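Side-chain contacts in XPF endonuclease (PDB 2BGW), which probably acts as a structure-specific DNA endonuclease of the XPF family, nicking a strand near single-/double-strand junctions, with a likely part in nucleotide excision repair: residues 18-23 with 41-46; 48-53 with 73-78; 61-64 with 68-71; 83-88 with 128-133. All blocks are in the same frame, centred on the assembly; numbering follows the deposited sequence.

Contact 1: 18-23 with 41-46; sequences ERSPVP and GDYLVS. With MG (magnesium ion), chain E; SO4 (sulfate ion), chain H.
Tyr43 meets Val22 and Pro23 through the far end of its ring, where strand 43-46 faces the start of helix 22-28. Val22 approaches the phenol obliquely: its CG1 lies 3.9 Å from Tyr43 CZ, and its CB also borders the hydroxyl. Pro23, whose side chain crosses that of Tyr43 at about a right angle, brings CD to 3.5 Å from Tyr43 OH. With CG anti to its carbonyl carbon (chi1 -67°), Tyr43 sends the ring across to the helix. Tyr43, Val22 and Pro23 are all buried, and Val13 of strand 10-14 and Ile130 of helix 123-137 extend the packing. The one polar atom here is not left to hydrocarbon, since Tyr43 OH is hydrogen-bonded to Glu17 OE2. A phenylalanine here would probably keep the apolar packing but leave Glu17 OE2 without this hydroxyl partner and the acidic side chain freer to turn.

The other side is looser. Ser20 CB comes no nearer than 4.3 Å to Tyr43 OH, and its own OG pairs with Glu17 OE2 as well as with a sulfate; Pro21 and Glu18 lie exposed. Back along the chain, away from the ring, Gly41 N donates to O2 of another sulfate at 2.9 Å, and Asp42 OD2 binds the magnesium ion at 2.4 Å. A classic beta bulge puts Asp42 and Tyr43 together opposite Val51, setting the metal ligand beside the buried tyrosine. With two hydroxyls bonded to Glu17, which also touches the metal ligand Asp42, hydrogen bonding probably does more than the small apolar area to orient this acid.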
loop_
_atom_site.group_PDB
_atom_site.type_symbol
_atom_site.label_atom_id
_atom_site.label_comp_id
_atom_site.label_asym_id
_atom_site.label_seq_id
_atom_site.Cartn_x
_atom_site.Cartn_y
_atom_site.Cartn_z
ATOM N N GLU A 18 2.271 11.509 -13.156
ATOM C CA GLU A 18 2.364 11.621 -14.613
ATOM C C GLU A 18 3.686 12.204 -15.174
ATOM O O GLU A 18 4.143 11.779 -16.227
ATOM C CB GLU A 18 1.185 12.479 -15.057
ATOM C CG GLU A 18 0.684 12.273 -16.458
ATOM C CD GLU A 18 -0.615 13.040 -16.714
ATOM O OE1 GLU A 18 -1.183 13.623 -15.749
ATOM O OE2 GLU A 18 -1.073 13.040 -17.887
ATOM N N ARG A 19 4.264 13.174 -14.461
ATOM C CA ARG A 19 5.484 13.919 -14.829
ATOM C C ARG A 19 6.754 13.063 -14.898
ATOM O O ARG A 19 7.619 13.296 -15.757
ATOM C CB ARG A 19 5.736 15.024 -13.785
ATOM N N SER A 20 6.873 12.125 -13.944
ATOM C CA SER A 20 7.944 11.139 -13.816
ATOM C C SER A 20 8.516 10.628 -15.114
ATOM O O SER A 20 7.794 10.487 -16.094
ATOM C CB SER A 20 7.363 9.902 -13.136
ATOM O OG SER A 20 7.704 9.818 -11.774
ATOM N N PRO A 21 9.805 10.257 -15.107
ATOM C CA PRO A 21 10.310 9.441 -16.194
ATOM C C PRO A 21 9.616 8.086 -16.196
ATOM O O PRO A 21 9.574 7.436 -17.242
ATOM C CB PRO A 21 11.776 9.251 -15.837
ATOM C CG PRO A 21 12.088 10.338 -14.928
ATOM C CD PRO A 21 10.857 10.557 -14.131
ATOM N N VAL A 22 9.053 7.691 -15.053
ATOM C CA VAL A 22 8.498 6.354 -14.865
ATOM C C VAL A 22 7.462 5.877 -15.891
ATOM O O VAL A 22 7.670 4.816 -16.476
ATOM C CB VAL A 22 7.971 6.138 -13.456
ATOM C CG1 VAL A 22 7.700 4.685 -13.222
ATOM C CG2 VAL A 22 8.978 6.633 -12.457
ATOM N N PRO A 23 6.349 6.618 -16.103
ATOM C CA PRO A 23 5.369 6.191 -17.113
ATOM C C PRO A 23 5.908 5.821 -18.495
ATOM O O PRO A 23 5.532 4.774 -19.020
ATOM C CB PRO A 23 4.410 7.372 -17.200
ATOM C CG PRO A 23 4.439 7.928 -15.824
ATOM C CD PRO A 23 5.884 7.820 -15.399
ATOM N N GLY A 41 -2.134 7.575 -3.673
ATOM C CA GLY A 41 -0.996 6.843 -4.206
ATOM C C GLY A 41 -0.738 7.197 -5.649
ATOM O O GLY A 41 -1.458 8.009 -6.220
ATOM N N ASP A 42 0.257 6.558 -6.261
ATOM C CA ASP A 42 0.744 7.013 -7.558
ATOM C C ASP A 42 0.498 6.029 -8.638
ATOM O O ASP A 42 0.351 6.417 -9.790
ATOM C CB ASP A 42 2.238 7.338 -7.524
ATOM C CG ASP A 42 2.624 8.207 -6.338
ATOM O OD1 ASP A 42 1.802 9.074 -5.917
ATOM O OD2 ASP A 42 3.739 8.000 -5.805
ATOM N N TYR A 43 0.471 4.755 -8.284
ATOM C CA TYR A 43 0.202 3.740 -9.274
ATOM C C TYR A 43 -0.800 2.741 -8.759
ATOM O O TYR A 43 -0.587 2.151 -7.712
ATOM C CB TYR A 43 1.486 3.021 -9.668
ATOM C CG TYR A 43 2.432 3.895 -10.397
ATOM C CD1 TYR A 43 3.371 4.649 -9.704
ATOM C CD2 TYR A 43 2.389 4.001 -11.765
ATOM C CE1 TYR A 43 4.254 5.481 -10.358
ATOM C CE2 TYR A 43 3.268 4.821 -12.438
ATOM C CZ TYR A 43 4.194 5.562 -11.717
ATOM O OH TYR A 43 5.068 6.392 -12.351
ATOM N N LEU A 44 -1.888 2.563 -9.502
ATOM C CA LEU A 44 -2.819 1.487 -9.238
ATOM C C LEU A 44 -2.406 0.234 -10.030
ATOM O O LEU A 44 -2.456 0.195 -11.262
ATOM C CB LEU A 44 -4.263 1.923 -9.548
ATOM C CG LEU A 44 -5.314 0.848 -9.229
ATOM C CD1 LEU A 44 -5.551 0.672 -7.736
ATOM C CD2 LEU A 44 -6.594 1.104 -9.936
ATOM N N VAL A 45 -2.039 -0.811 -9.318
ATOM C CA VAL A 45 -1.430 -1.978 -9.931
ATOM C C VAL A 45 -2.399 -3.151 -10.193
ATOM O O VAL A 45 -2.357 -3.772 -11.234
ATOM C CB VAL A 45 -0.218 -2.407 -9.090
ATOM C CG1 VAL A 45 0.261 -3.772 -9.481
ATOM C CG2 VAL A 45 0.859 -1.406 -9.272
ATOM N N SER A 46 -3.257 -3.463 -9.248
ATOM C CA SER A 46 -4.231 -4.499 -9.425
ATOM C C SER A 46 -5.337 -3.988 -8.538
ATOM O O SER A 46 -5.187 -2.918 -7.961
ATOM C CB SER A 46 -3.670 -5.836 -8.946
ATOM O OG SER A 46 -3.759 -5.995 -7.538
HETATM MG MG MG E . 4.429 9.934 -4.488
HETATM S S SO4 H . -1.940 10.523 -0.927
HETATM O O1 SO4 H . -2.953 11.218 -1.757
HETATM O O2 SO4 H . -1.916 9.087 -1.222
HETATM O O3 SO4 H . -0.599 10.943 -1.332
HETATM O O4 SO4 H . -2.180 10.775 0.526
#

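Contact 2: 48-53 with 73-78; sequences SIIVER and SRLAEH. With MG (magnesium ion), chain E; SO4 (sulfate ion), chain G; nucleotides of chain C.
Ile50 has CG1 anti to the backbone N (chi1 -168°), which puts CG2 between the backbone N and the carbonyl carbon, facing Leu75; Glu52 CB and CG also lie against Leu75, and the bend at chi2 (41°) turns only the carboxylate to the metal. Leu75 splits its two methyls between them: CD1 lies 3.8 Å from Glu52 CB, and CD2 4.1 Å from Ile50 CG2, each meeting at about a right angle. The apolar stem of Glu52 is thus packed, and OE2 binds the magnesium ion at 2.3 Å. Arg53, the next residue of the ERK signature of XPF nucleases, offers the metal its backbone oxygen, with Arg53 O 2.6 Å away.

The extended Arg53 side chain meets a sulfate at the guanidinium edge, NH1 donating to O1 at 2.8 Å; a weak bond runs from NH2 to O3, and NH2 also forms a salt bridge with Glu87 OE2. A leucine in its place would probably leave Glu87 without its cationic mate and the anion without these donors.

On the helix, His78 ND1 donates almost straight (173°) to Arg74 O at 2.8 Å, in the ring plane, and Ala76 O accepts from N6 of DA15 of DNA chain C at 2.9 Å.

Strand 49-55 lies between strands 43-46 and 81-87; helix 67-78 covers its Ile50 and Glu52 face, and Leu75 also reaches Val82.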
loop_
_atom_site.group_PDB
_atom_site.type_symbol
_atom_site.label_atom_id
_atom_site.label_comp_id
_atom_site.label_asym_id
_atom_site.label_seq_id
_atom_site.Cartn_x
_atom_site.Cartn_y
_atom_site.Cartn_z
ATOM N N SER A 48 -6.222 -4.498 -5.673
ATOM C CA SER A 48 -5.944 -4.385 -4.253
ATOM C C SER A 48 -4.477 -4.122 -3.940
ATOM O O SER A 48 -4.039 -4.325 -2.798
ATOM C CB SER A 48 -6.384 -5.668 -3.582
ATOM O OG SER A 48 -5.975 -6.748 -4.397
ATOM N N ILE A 49 -3.732 -3.676 -4.950
ATOM C CA ILE A 49 -2.367 -3.236 -4.764
ATOM C C ILE A 49 -2.175 -1.778 -5.171
ATOM O O ILE A 49 -2.300 -1.429 -6.340
ATOM C CB ILE A 49 -1.397 -4.124 -5.540
ATOM C CG1 ILE A 49 -1.542 -5.574 -5.053
ATOM C CG2 ILE A 49 -0.002 -3.599 -5.358
ATOM C CD1 ILE A 49 -0.580 -6.585 -5.622
ATOM N N ILE A 50 -1.875 -0.922 -4.201
ATOM C CA ILE A 50 -1.561 0.462 -4.511
ATOM C C ILE A 50 -0.057 0.656 -4.306
ATOM O O ILE A 50 0.552 0.010 -3.440
ATOM C CB ILE A 50 -2.407 1.462 -3.660
ATOM C CG1 ILE A 50 -2.297 2.877 -4.194
ATOM C CG2 ILE A 50 -1.971 1.470 -2.220
ATOM C CD1 ILE A 50 -3.163 3.134 -5.343
ATOM N N VAL A 51 0.526 1.538 -5.118
ATOM C CA VAL A 51 1.948 1.843 -5.098
ATOM C C VAL A 51 2.124 3.342 -4.916
ATOM O O VAL A 51 1.474 4.152 -5.606
ATOM C CB VAL A 51 2.634 1.410 -6.428
ATOM C CG1 VAL A 51 4.024 2.034 -6.592
ATOM C CG2 VAL A 51 2.724 -0.086 -6.516
ATOM N N GLU A 52 3.010 3.698 -3.995
ATOM C CA GLU A 52 3.331 5.080 -3.686
ATOM C C GLU A 52 4.798 5.183 -4.001
ATOM O O GLU A 52 5.588 4.426 -3.472
ATOM C CB GLU A 52 3.028 5.344 -2.190
ATOM C CG GLU A 52 3.413 6.692 -1.586
ATOM C CD GLU A 52 3.125 7.887 -2.499
ATOM O OE1 GLU A 52 2.040 7.956 -3.131
ATOM O OE2 GLU A 52 3.998 8.785 -2.570
ATOM N N ARG A 53 5.161 6.071 -4.912
ATOM C CA ARG A 53 6.555 6.196 -5.358
ATOM C C ARG A 53 7.183 7.378 -4.680
ATOM O O ARG A 53 6.611 8.458 -4.677
ATOM C CB ARG A 53 6.650 6.407 -6.861
ATOM C CG ARG A 53 8.057 6.576 -7.350
ATOM C CD ARG A 53 8.071 7.208 -8.725
ATOM N NE ARG A 53 9.410 7.598 -9.166
ATOM C CZ ARG A 53 9.781 8.851 -9.433
ATOM N NH1 ARG A 53 8.916 9.846 -9.314
ATOM N NH2 ARG A 53 11.016 9.113 -9.841
ATOM N N SER A 73 -0.833 5.528 6.667
ATOM C CA SER A 73 -2.011 4.932 7.288
ATOM C C SER A 73 -3.262 5.035 6.398
ATOM O O SER A 73 -4.132 4.167 6.452
ATOM C CB SER A 73 -2.274 5.578 8.655
ATOM O OG SER A 73 -2.457 6.989 8.502
ATOM N N ARG A 74 -3.353 6.083 5.589
ATOM C CA ARG A 74 -4.424 6.165 4.626
ATOM C C ARG A 74 -4.335 4.987 3.655
ATOM O O ARG A 74 -5.297 4.207 3.518
ATOM C CB ARG A 74 -4.365 7.476 3.866
ATOM C CG ARG A 74 -5.723 8.165 3.864
ATOM C CD ARG A 74 -5.640 9.580 3.357
ATOM N NE ARG A 74 -5.335 9.591 1.929
ATOM C CZ ARG A 74 -5.800 10.505 1.080
ATOM N NH1 ARG A 74 -6.600 11.477 1.521
ATOM N NH2 ARG A 74 -5.473 10.452 -0.209
ATOM N N LEU A 75 -3.166 4.832 3.022
ATOM C CA LEU A 75 -2.970 3.775 2.063
ATOM C C LEU A 75 -3.308 2.430 2.666
ATOM O O LEU A 75 -4.015 1.634 2.054
ATOM C CB LEU A 75 -1.567 3.810 1.502
ATOM C CG LEU A 75 -1.169 5.049 0.700
ATOM C CD1 LEU A 75 0.324 5.025 0.479
ATOM C CD2 LEU A 75 -1.881 5.219 -0.628
ATOM N N ALA A 76 -2.863 2.198 3.892
ATOM C CA ALA A 76 -3.035 0.917 4.532
ATOM C C ALA A 76 -4.485 0.628 4.903
ATOM O O ALA A 76 -4.884 -0.536 4.996
ATOM C CB ALA A 76 -2.136 0.824 5.739
ATOM N N GLU A 77 -5.257 1.690 5.127
ATOM C CA GLU A 77 -6.697 1.591 5.406
ATOM C C GLU A 77 -7.480 1.206 4.158
ATOM O O GLU A 77 -8.448 0.482 4.240
ATOM C CB GLU A 77 -7.232 2.943 5.866
ATOM C CG GLU A 77 -8.624 2.931 6.499
ATOM C CD GLU A 77 -9.200 4.339 6.755
ATOM O OE1 GLU A 77 -8.469 5.361 6.726
ATOM O OE2 GLU A 77 -10.423 4.419 7.005
ATOM N N HIS A 78 -7.056 1.688 3.000
ATOM C CA HIS A 78 -7.870 1.544 1.819
ATOM C C HIS A 78 -7.473 0.419 0.863
ATOM O O HIS A 78 -8.286 -0.024 0.071
ATOM C CB HIS A 78 -7.921 2.877 1.095
ATOM C CG HIS A 78 -8.605 3.949 1.880
ATOM N ND1 HIS A 78 -7.982 4.642 2.894
ATOM C CD2 HIS A 78 -9.868 4.429 1.821
ATOM C CE1 HIS A 78 -8.828 5.508 3.418
ATOM N NE2 HIS A 78 -9.980 5.398 2.787
HETATM MG MG MG E . 4.429 9.934 -4.488
HETATM S S SO4 G . 10.121 13.088 -10.118
HETATM O O1 SO4 G . 8.918 12.362 -10.518
HETATM O O2 SO4 G . 10.169 13.097 -8.649
HETATM O O3 SO4 G . 11.325 12.416 -10.639
HETATM O O4 SO4 G . 10.021 14.425 -10.716
ATOM P P DA C 15 -9.071 5.365 12.176
ATOM O OP1 DA C 15 -9.340 6.288 13.293
ATOM O OP2 DA C 15 -9.420 5.777 10.792
ATOM O "O5'" DA C 15 -7.520 5.004 12.236
ATOM C "C5'" DA C 15 -7.031 4.604 13.520
ATOM C "C4'" DA C 15 -5.693 3.918 13.374
ATOM O "O4'" DA C 15 -5.875 2.707 12.584
ATOM C "C3'" DA C 15 -4.697 4.782 12.601
ATOM O "O3'" DA C 15 -3.652 5.255 13.459
ATOM C "C2'" DA C 15 -4.179 3.881 11.480
ATOM C "C1'" DA C 15 -4.669 2.487 11.889
ATOM N N9 DA C 15 -4.807 1.632 10.710
ATOM C C8 DA C 15 -5.511 1.898 9.566
ATOM N N7 DA C 15 -5.397 0.954 8.658
ATOM C C5 DA C 15 -4.553 0.015 9.238
ATOM C C6 DA C 15 -4.026 -1.211 8.769
ATOM N N6 DA C 15 -4.305 -1.740 7.570
ATOM N N1 DA C 15 -3.201 -1.880 9.598
ATOM C C2 DA C 15 -2.937 -1.339 10.796
ATOM N N3 DA C 15 -3.356 -0.195 11.338
ATOM C C4 DA C 15 -4.172 0.433 10.496
#

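Contact 3: 61-64 with 68-71; sequences KSLF and LFEQ
The junction of two consecutive helices, 56-65 and 67-78, brings Ser62 against Leu68 and Leu63 against Phe69, all within the ERCC4 nuclease domain. One backbone bond spans the turn: Leu68 N donates to Ser62 O at 2.9 Å, six residues back along the chain, with an N-H...O angle of 167°. The bond is nearly straight at the hydrogen, yet the donor stands well above the carbonyl plane, 59° out of it. Leu68 lies in the first turn of its helix, where amides have no acceptor within that helix, and the end of the preceding helix supplies one.

Side chains pack beside this bond. Ser62 OG flanks Leu68 along its near side and lies 3.6 Å from CD1, while weak hydrogen bonds return the hydroxyl to Asp58 O and Phe59 O of its own helix. The other leucine methyl, Leu68 CD2, sits 4.1 Å from Leu63 CB. Leu63 throws CG anti to its backbone N (chi1 172°), which carries CD1 out to 3.6 Å from Phe69 CE1; the two side chains run side by side and point the same way, with the methyl approaching the ring obliquely.

Helix 99-112 covers this pair, Leu102 and Ala105 meeting Leu63, and Leu109 meeting Phe69. At the other flank Gln71 OE1 is hydrogen-bonded to Lys54 NZ of strand 49-55. The arrangement is that of two consecutive helices joined by a short turn, with a main-chain bond from the second helix's first turn to the end of the first, here following the ERK strand of the nuclease fold.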
loop_
_atom_site.group_PDB
_atom_site.type_symbol
_atom_site.label_atom_id
_atom_site.label_comp_id
_atom_site.label_asym_id
_atom_site.label_seq_id
_atom_site.Cartn_x
_atom_site.Cartn_y
_atom_site.Cartn_z
ATOM N N LYS A 61 12.309 13.519 3.681
ATOM C CA LYS A 61 11.618 14.788 3.876
ATOM C C LYS A 61 10.269 14.578 4.577
ATOM O O LYS A 61 10.034 15.068 5.691
ATOM C CB LYS A 61 11.472 15.528 2.552
ATOM C CG LYS A 61 11.066 16.969 2.715
ATOM C CD LYS A 61 10.619 17.675 1.385
ATOM C CE LYS A 61 9.632 18.870 1.723
ATOM N NZ LYS A 61 9.275 19.821 0.611
ATOM N N SER A 62 9.410 13.778 3.975
ATOM C CA SER A 62 8.088 13.574 4.549
ATOM C C SER A 62 8.091 12.831 5.893
ATOM O O SER A 62 7.144 12.978 6.655
ATOM C CB SER A 62 7.202 12.845 3.564
ATOM O OG SER A 62 7.457 11.466 3.709
ATOM N N LEU A 63 9.119 12.031 6.190
ATOM C CA LEU A 63 9.206 11.443 7.526
ATOM C C LEU A 63 9.229 12.575 8.531
ATOM O O LEU A 63 8.514 12.536 9.517
ATOM C CB LEU A 63 10.434 10.550 7.720
ATOM C CG LEU A 63 10.769 10.011 9.137
ATOM C CD1 LEU A 63 9.588 9.360 9.867
ATOM C CD2 LEU A 63 11.985 9.061 9.163
ATOM N N PHE A 64 10.018 13.613 8.270
ATOM C CA PHE A 64 10.162 14.680 9.247
ATOM C C PHE A 64 9.080 15.748 9.140
ATOM O O PHE A 64 8.861 16.466 10.100
ATOM C CB PHE A 64 11.564 15.281 9.199
ATOM C CG PHE A 64 12.655 14.259 9.354
ATOM C CD1 PHE A 64 13.560 14.020 8.313
ATOM C CD2 PHE A 64 12.760 13.503 10.526
ATOM C CE1 PHE A 64 14.564 13.071 8.447
ATOM C CE2 PHE A 64 13.756 12.537 10.669
ATOM C CZ PHE A 64 14.664 12.326 9.628
ATOM N N LEU A 68 4.658 11.647 5.982
ATOM C CA LEU A 68 4.835 10.219 5.687
ATOM C C LEU A 68 3.853 9.262 6.343
ATOM O O LEU A 68 3.256 8.432 5.665
ATOM C CB LEU A 68 6.246 9.753 6.004
ATOM C CG LEU A 68 6.520 8.290 5.632
ATOM C CD1 LEU A 68 6.494 8.063 4.101
ATOM C CD2 LEU A 68 7.818 7.803 6.246
ATOM N N PHE A 69 3.694 9.341 7.650
ATOM C CA PHE A 69 2.842 8.375 8.303
ATOM C C PHE A 69 1.340 8.661 8.163
ATOM O O PHE A 69 0.504 7.773 8.414
ATOM C CB PHE A 69 3.245 8.241 9.754
ATOM C CG PHE A 69 4.446 7.405 9.947
ATOM C CD1 PHE A 69 5.682 7.816 9.460
ATOM C CD2 PHE A 69 4.355 6.185 10.601
ATOM C CE1 PHE A 69 6.822 7.010 9.639
ATOM C CE2 PHE A 69 5.480 5.374 10.785
ATOM C CZ PHE A 69 6.715 5.790 10.313
ATOM N N GLU A 70 0.986 9.890 7.779
ATOM C CA GLU A 70 -0.409 10.189 7.551
ATOM C C GLU A 70 -0.752 9.506 6.258
ATOM O O GLU A 70 -1.666 8.681 6.209
ATOM C CB GLU A 70 -0.687 11.693 7.509
ATOM C CG GLU A 70 -1.007 12.290 8.914
ATOM N N GLN A 71 0.019 9.799 5.224
ATOM C CA GLN A 71 -0.098 9.096 3.953
ATOM C C GLN A 71 -0.061 7.578 4.101
ATOM O O GLN A 71 -0.753 6.852 3.398
ATOM C CB GLN A 71 1.064 9.504 3.108
ATOM C CG GLN A 71 1.020 9.021 1.719
ATOM C CD GLN A 71 2.000 9.816 0.891
ATOM O OE1 GLN A 71 2.781 10.613 1.439
ATOM N NE2 GLN A 71 1.967 9.630 -0.425
#

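Contact 4: 83-88 with 128-133; sequences FIIVEG and LVIESL
Phe83 and Leu133 form the CH-pi part of the contact. Leu133 CD1 stands over one face of the ring, 4.1 Å from its centroid and 23° off the normal, displaced toward the rim; CD2 lies over the same face, near the CE1-CZ rim. The two side chains cross at a slant.

The rest is aliphatic packing about Ile85 CD1. Its tip meets that of Val129, with CD1 4.0 Å from Val129 CG1, while Ile130 passes at about a right angle and puts CG1 3.9 Å from the same methyl. None of the backbone bonds links the two segments: the helix bonds to itself, as Leu133 N to Val129 O at 3.0 Å, and the strand to its sheet neighbours.

Strand 83-87 and helix 128-133 run roughly antiparallel at 155°, their axes 10.8 Å apart at closest approach, as for a helix layered on a sheet. Leu111 of the second subunit packs on both Phe83 and Leu133, and its Tyr103 on Val129. All five touching residues are buried and apolar: hydrophobic burial joins these segments, Glu87 OE1 adds a hydrogen bond to Thr126 OG1 of the same helix, and Phe83, Val129 and Leu133 also face the second subunit.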
loop_
_atom_site.group_PDB
_atom_site.type_symbol
_atom_site.label_atom_id
_atom_site.label_comp_id
_atom_site.label_asym_id
_atom_site.label_seq_id
_atom_site.Cartn_x
_atom_site.Cartn_y
_atom_site.Cartn_z
ATOM N N PHE A 83 2.526 -0.905 -1.402
ATOM C CA PHE A 83 3.961 -0.881 -1.652
ATOM C C PHE A 83 4.372 0.532 -1.660
ATOM O O PHE A 83 3.787 1.328 -2.401
ATOM C CB PHE A 83 4.331 -1.498 -3.004
ATOM C CG PHE A 83 4.260 -2.996 -3.015
ATOM C CD1 PHE A 83 3.212 -3.645 -3.625
ATOM C CD2 PHE A 83 5.249 -3.760 -2.384
ATOM C CE1 PHE A 83 3.161 -5.025 -3.624
ATOM C CE2 PHE A 83 5.193 -5.156 -2.367
ATOM C CZ PHE A 83 4.147 -5.781 -2.986
ATOM N N ILE A 84 5.354 0.866 -0.822
ATOM C CA ILE A 84 6.080 2.130 -1.002
ATOM C C ILE A 84 7.398 1.807 -1.631
ATOM O O ILE A 84 8.144 0.970 -1.127
ATOM C CB ILE A 84 6.331 2.868 0.288
ATOM C CG1 ILE A 84 5.011 3.431 0.822
ATOM C CG2 ILE A 84 7.321 3.979 0.022
ATOM C CD1 ILE A 84 4.993 3.688 2.288
ATOM N N ILE A 85 7.662 2.439 -2.760
ATOM C CA ILE A 85 8.885 2.178 -3.476
ATOM C C ILE A 85 9.802 3.333 -3.247
ATOM O O ILE A 85 9.484 4.464 -3.618
ATOM C CB ILE A 85 8.661 2.019 -4.999
ATOM C CG1 ILE A 85 8.001 0.665 -5.302
ATOM C CG2 ILE A 85 9.988 2.192 -5.750
ATOM C CD1 ILE A 85 7.430 0.582 -6.683
ATOM N N VAL A 86 10.944 3.053 -2.635
ATOM C CA VAL A 86 11.911 4.108 -2.386
ATOM C C VAL A 86 13.015 4.101 -3.441
ATOM O O VAL A 86 13.781 3.136 -3.596
ATOM C CB VAL A 86 12.456 4.047 -0.975
ATOM C CG1 VAL A 86 13.386 5.205 -0.747
ATOM C CG2 VAL A 86 11.305 4.073 0.048
ATOM N N GLU A 87 13.052 5.196 -4.184
ATOM C CA GLU A 87 13.920 5.332 -5.333
ATOM C C GLU A 87 15.196 6.120 -4.992
ATOM O O GLU A 87 15.131 7.333 -4.684
ATOM C CB GLU A 87 13.136 6.039 -6.432
ATOM C CG GLU A 87 13.875 6.337 -7.714
ATOM C CD GLU A 87 12.903 6.741 -8.799
ATOM O OE1 GLU A 87 12.068 5.880 -9.179
ATOM O OE2 GLU A 87 12.956 7.916 -9.257
ATOM N N GLY A 88 16.342 5.440 -5.072
ATOM C CA GLY A 88 17.609 6.040 -4.693
ATOM C C GLY A 88 18.061 5.487 -3.353
ATOM O O GLY A 88 17.335 4.732 -2.714
ATOM N N LEU A 128 10.525 -1.158 -13.426
ATOM C CA LEU A 128 10.593 -2.608 -13.451
ATOM C C LEU A 128 9.775 -3.256 -12.328
ATOM O O LEU A 128 9.050 -4.219 -12.557
ATOM C CB LEU A 128 12.044 -3.090 -13.437
ATOM C CG LEU A 128 12.790 -2.717 -14.724
ATOM C CD1 LEU A 128 14.289 -2.617 -14.503
ATOM C CD2 LEU A 128 12.470 -3.706 -15.826
ATOM N N VAL A 129 9.884 -2.719 -11.124
ATOM C CA VAL A 129 9.213 -3.290 -9.972
ATOM C C VAL A 129 7.716 -3.159 -10.159
ATOM O O VAL A 129 6.952 -4.085 -9.869
ATOM C CB VAL A 129 9.662 -2.566 -8.683
ATOM C CG1 VAL A 129 8.912 -3.042 -7.465
ATOM C CG2 VAL A 129 11.115 -2.802 -8.483
ATOM N N ILE A 130 7.282 -2.008 -10.658
ATOM C CA ILE A 130 5.849 -1.814 -10.876
ATOM C C ILE A 130 5.383 -2.829 -11.909
ATOM O O ILE A 130 4.380 -3.496 -11.724
ATOM C CB ILE A 130 5.489 -0.383 -11.335
ATOM C CG1 ILE A 130 5.666 0.606 -10.174
ATOM C CG2 ILE A 130 4.038 -0.355 -11.851
ATOM C CD1 ILE A 130 5.712 2.046 -10.605
ATOM N N GLU A 131 6.142 -2.953 -12.992
ATOM C CA GLU A 131 5.754 -3.834 -14.084
ATOM C C GLU A 131 5.680 -5.304 -13.650
ATOM O O GLU A 131 4.823 -6.038 -14.098
ATOM C CB GLU A 131 6.717 -3.627 -15.243
ATOM C CG GLU A 131 6.349 -4.338 -16.483
ATOM C CD GLU A 131 7.153 -5.561 -16.678
ATOM O OE1 GLU A 131 8.315 -5.545 -16.300
ATOM O OE2 GLU A 131 6.648 -6.552 -17.216
ATOM N N SER A 132 6.564 -5.712 -12.752
ATOM C CA SER A 132 6.608 -7.079 -12.293
ATOM C C SER A 132 5.441 -7.377 -11.369
ATOM O O SER A 132 4.850 -8.443 -11.432
ATOM C CB SER A 132 7.937 -7.327 -11.580
ATOM O OG SER A 132 8.976 -7.604 -12.508
ATOM N N LEU A 133 5.123 -6.417 -10.504
ATOM C CA LEU A 133 3.997 -6.499 -9.618
ATOM C C LEU A 133 2.688 -6.613 -10.399
ATOM O O LEU A 133 1.866 -7.491 -10.122
ATOM C CB LEU A 133 3.972 -5.283 -8.726
ATOM C CG LEU A 133 4.960 -5.247 -7.575
ATOM C CD1 LEU A 133 4.962 -3.849 -7.016
ATOM C CD2 LEU A 133 4.673 -6.278 -6.459
#

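How the contacts relate
Contacts 1 and 2 share the magnesium ion, which Asp42 OD2 and Glu52 OE2 bind from neighbouring strands; their centres are 13 Å apart, and Asp42 OD2 lies 2.6 Å from Arg53 N, a probable hydrogen bond. Contact 4 stands on the next strand, with Ile85 N 3.0 Å from Glu52 O. Its helix also backs contact 1, whose centre is about 10 Å away: Ile130 CD1 comes to 3.6 Å from Tyr43 CD1. Contact 3 lies across the sheet from that helix and shares helix 67-78 with contact 2, about 14 Å away between centres. Helices thus cover both faces of the sheet, with the magnesium ion held by residues of contacts 1 and 2.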